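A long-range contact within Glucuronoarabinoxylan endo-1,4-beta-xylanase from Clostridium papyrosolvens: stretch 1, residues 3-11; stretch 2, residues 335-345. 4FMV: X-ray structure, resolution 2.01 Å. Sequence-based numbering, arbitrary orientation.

Stretch 1 (3-11) SDVTVNLGS
Stretch 2, residues 335-345: SQKFNFQNGSA

Residues that touch here are at least 331 positions apart in sequence, yet they meet as neighbouring parallel strands, and the ladder is finished at each end by an amide side chain. At the start, Gln336 (chi1 t, chi2 p, chi3 65°) curls NE2 into two carbonyls, 2.9 Å from Ser3 O and 2.9 Å from Lys337 O. At the other end, Asn8 OD1 (chi1 t, chi2 12°) accepts from Asn342 ND2 at 2.6 Å and from Gly10 N at 3.0 Å, tying the corner of one segment to the loop of the other.

Between them the strands run with an angle of 26° between their directions, pairing Val5 with Phe338, Thr6 with Asn339, Val7 with Phe340 and Asn8 with Gln341, CA to CA 4.7–4.8 Å. Phi lies between -85° and -128° and psi between 105° and 153° in these residues. In this register Val5 and Val7 bond through both N and O to the residues flanking their partners, while Thr6 makes no backbone hydrogen bond to the second strand: Val5 N to Lys337 O 2.9 Å, Asn339 N to Val5 O 2.7 Å, Val7 N to Asn339 O 2.7 Å, Gln341 N to Val7 O 2.8 Å. Leu9 N to Gln341 O, 3.0 Å, continues the pattern.

Val5 and Val7, both t, gather on one face with Phe338 and Phe340, both m; Val5 CB lies 3.7 Å from Phe338 CD1. Leu9 (m, t) extends this apolar row, CD1 3.9 Å from Phe340 CD1. The other face is more polar: Asn339 (m) sends ND2 to Asp4 OD2 at 3.2 Å, and Thr6 CG2 (chi1 m) packs 3.5 Å from Gln341 CD (chi1 p, chi2 t).

A type I turn from Asn8 to Ser11, closed by Ser11 N to Asn8 O at 3.2 Å, takes the chain round a corner at Leu9 and Gly10. Asn342 adopts phi/psi 61/35, and Gly343 follows at 153/178, where a CB would strike Leu9 CD1 and the preceding carbonyl.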

# COMPACT_ATOMS: atom_id res chain seq x y z
N SER A 3 -6.79 30.43 -3.29
CA SER A 3 -5.82 30.63 -2.22
C SER A 3 -4.50 29.89 -2.50
O SER A 3 -4.49 28.83 -3.12
CB SER A 3 -6.40 30.17 -0.89
OG SER A 3 -6.07 28.82 -0.63
N ASP A 4 -3.40 30.46 -2.03
CA ASP A 4 -2.08 29.89 -2.27
C ASP A 4 -1.91 28.62 -1.47
O ASP A 4 -2.52 28.45 -0.42
CB ASP A 4 -0.96 30.86 -1.84
CG ASP A 4 -0.88 32.10 -2.71
OD1 ASP A 4 -1.61 32.20 -3.71
OD2 ASP A 4 -0.05 32.98 -2.38
N VAL A 5 -1.06 27.73 -1.97
CA VAL A 5 -0.62 26.59 -1.18
C VAL A 5 0.71 26.96 -0.53
O VAL A 5 1.63 27.44 -1.19
CB VAL A 5 -0.42 25.35 -2.06
CG1 VAL A 5 0.39 24.28 -1.31
CG2 VAL A 5 -1.75 24.78 -2.49
N THR A 6 0.79 26.75 0.78
CA THR A 6 2.05 26.90 1.51
C THR A 6 2.64 25.52 1.76
O THR A 6 2.03 24.68 2.41
CB THR A 6 1.82 27.59 2.86
OG1 THR A 6 1.16 28.85 2.65
CG2 THR A 6 3.14 27.84 3.57
N VAL A 7 3.83 25.26 1.22
CA VAL A 7 4.51 24.00 1.48
C VAL A 7 5.60 24.26 2.51
O VAL A 7 6.56 25.01 2.24
CB VAL A 7 5.10 23.38 0.19
CG1 VAL A 7 5.80 22.05 0.49
CG2 VAL A 7 4.01 23.16 -0.83
N ASN A 8 5.46 23.70 3.71
CA ASN A 8 6.46 23.98 4.73
C ASN A 8 7.38 22.80 4.80
O ASN A 8 7.07 21.78 5.39
CB ASN A 8 5.79 24.20 6.09
CG ASN A 8 6.80 24.47 7.21
OD1 ASN A 8 7.98 24.70 6.95
ND2 ASN A 8 6.33 24.43 8.45
N LEU A 9 8.57 23.00 4.26
CA LEU A 9 9.54 21.93 4.08
C LEU A 9 10.15 21.56 5.43
O LEU A 9 10.83 20.54 5.56
CB LEU A 9 10.64 22.39 3.12
CG LEU A 9 10.16 22.66 1.70
CD1 LEU A 9 11.23 23.36 0.87
CD2 LEU A 9 9.70 21.35 1.04
N GLY A 10 9.91 22.42 6.41
CA GLY A 10 10.51 22.27 7.72
C GLY A 10 9.59 21.55 8.67
O GLY A 10 9.98 21.23 9.80
N SER A 11 8.36 21.27 8.22
CA SER A 11 7.42 20.57 9.08
C SER A 11 7.08 19.20 8.52
O SER A 11 6.27 19.07 7.60
CB SER A 11 6.14 21.40 9.23
OG SER A 11 5.24 20.80 10.14
N SER A 335 -5.48 27.61 -12.28
CA SER A 335 -4.11 27.99 -11.93
C SER A 335 -3.97 27.83 -10.41
O SER A 335 -4.89 28.17 -9.66
CB SER A 335 -3.82 29.42 -12.34
OG SER A 335 -4.40 30.32 -11.41
N GLN A 336 -2.82 27.30 -9.97
CA GLN A 336 -2.55 27.19 -8.54
C GLN A 336 -1.16 27.73 -8.20
O GLN A 336 -0.15 27.34 -8.82
CB GLN A 336 -2.69 25.74 -8.06
CG GLN A 336 -2.38 25.56 -6.55
CD GLN A 336 -3.38 26.28 -5.65
OE1 GLN A 336 -4.57 25.94 -5.63
NE2 GLN A 336 -2.90 27.27 -4.91
N LYS A 337 -1.10 28.62 -7.22
CA LYS A 337 0.17 29.18 -6.76
C LYS A 337 0.67 28.38 -5.56
O LYS A 337 -0.10 28.02 -4.65
CB LYS A 337 0.00 30.64 -6.36
CG LYS A 337 1.27 31.27 -5.82
CD LYS A 337 1.01 32.68 -5.34
CE LYS A 337 2.30 33.41 -4.96
NZ LYS A 337 3.02 33.84 -6.18
N PHE A 338 1.97 28.07 -5.58
CA PHE A 338 2.60 27.33 -4.50
C PHE A 338 3.73 28.15 -3.89
O PHE A 338 4.49 28.78 -4.62
CB PHE A 338 3.17 26.02 -5.03
CG PHE A 338 2.17 25.12 -5.70
CD1 PHE A 338 1.49 24.16 -4.96
CD2 PHE A 338 1.94 25.20 -7.06
CE1 PHE A 338 0.58 23.30 -5.57
CE2 PHE A 338 1.02 24.34 -7.68
CZ PHE A 338 0.35 23.40 -6.93
N ASN A 339 3.84 28.13 -2.56
CA ASN A 339 4.90 28.84 -1.84
C ASN A 339 5.68 27.90 -0.92
O ASN A 339 5.10 27.28 -0.03
CB ASN A 339 4.32 29.95 -0.96
CG ASN A 339 3.43 30.90 -1.71
OD1 ASN A 339 3.64 31.17 -2.90
ND2 ASN A 339 2.43 31.44 -1.02
N PHE A 340 6.99 27.84 -1.11
CA PHE A 340 7.85 27.08 -0.21
C PHE A 340 8.24 27.93 0.99
O PHE A 340 8.59 29.12 0.86
CB PHE A 340 9.12 26.65 -0.92
CG PHE A 340 8.88 25.69 -2.07
CD1 PHE A 340 8.58 24.35 -1.83
CD2 PHE A 340 9.00 26.13 -3.39
CE1 PHE A 340 8.38 23.47 -2.89
CE2 PHE A 340 8.81 25.26 -4.45
CZ PHE A 340 8.49 23.93 -4.19
N GLN A 341 8.16 27.33 2.18
CA GLN A 341 8.74 27.96 3.34
C GLN A 341 9.68 27.01 4.07
O GLN A 341 9.56 25.78 3.97
CB GLN A 341 7.66 28.60 4.24
CG GLN A 341 6.88 27.68 5.14
CD GLN A 341 5.72 28.39 5.82
OE1 GLN A 341 5.44 29.56 5.55
NE2 GLN A 341 5.04 27.68 6.72
N ASN A 342 10.66 27.58 4.76
CA ASN A 342 11.70 26.80 5.40
C ASN A 342 12.50 25.97 4.41
O ASN A 342 12.92 24.86 4.72
CB ASN A 342 11.11 25.92 6.49
CG ASN A 342 10.64 26.73 7.67
OD1 ASN A 342 11.29 27.70 8.06
ND2 ASN A 342 9.49 26.36 8.23
N GLY A 343 12.69 26.54 3.22
CA GLY A 343 13.49 25.93 2.18
C GLY A 343 12.99 26.42 0.83
O GLY A 343 12.02 27.17 0.77
N SER A 344 13.63 25.99 -0.25
CA SER A 344 13.15 26.32 -1.58
C SER A 344 13.72 25.43 -2.68
O SER A 344 14.52 24.52 -2.41
CB SER A 344 13.44 27.79 -1.91
OG SER A 344 12.86 28.14 -3.15
N ALA A 345 13.32 25.71 -3.92
CA ALA A 345 13.78 24.97 -5.08
C ALA A 345 14.18 25.96 -6.15
O ALA A 345 13.66 27.07 -6.20
CB ALA A 345 12.68 24.04 -5.58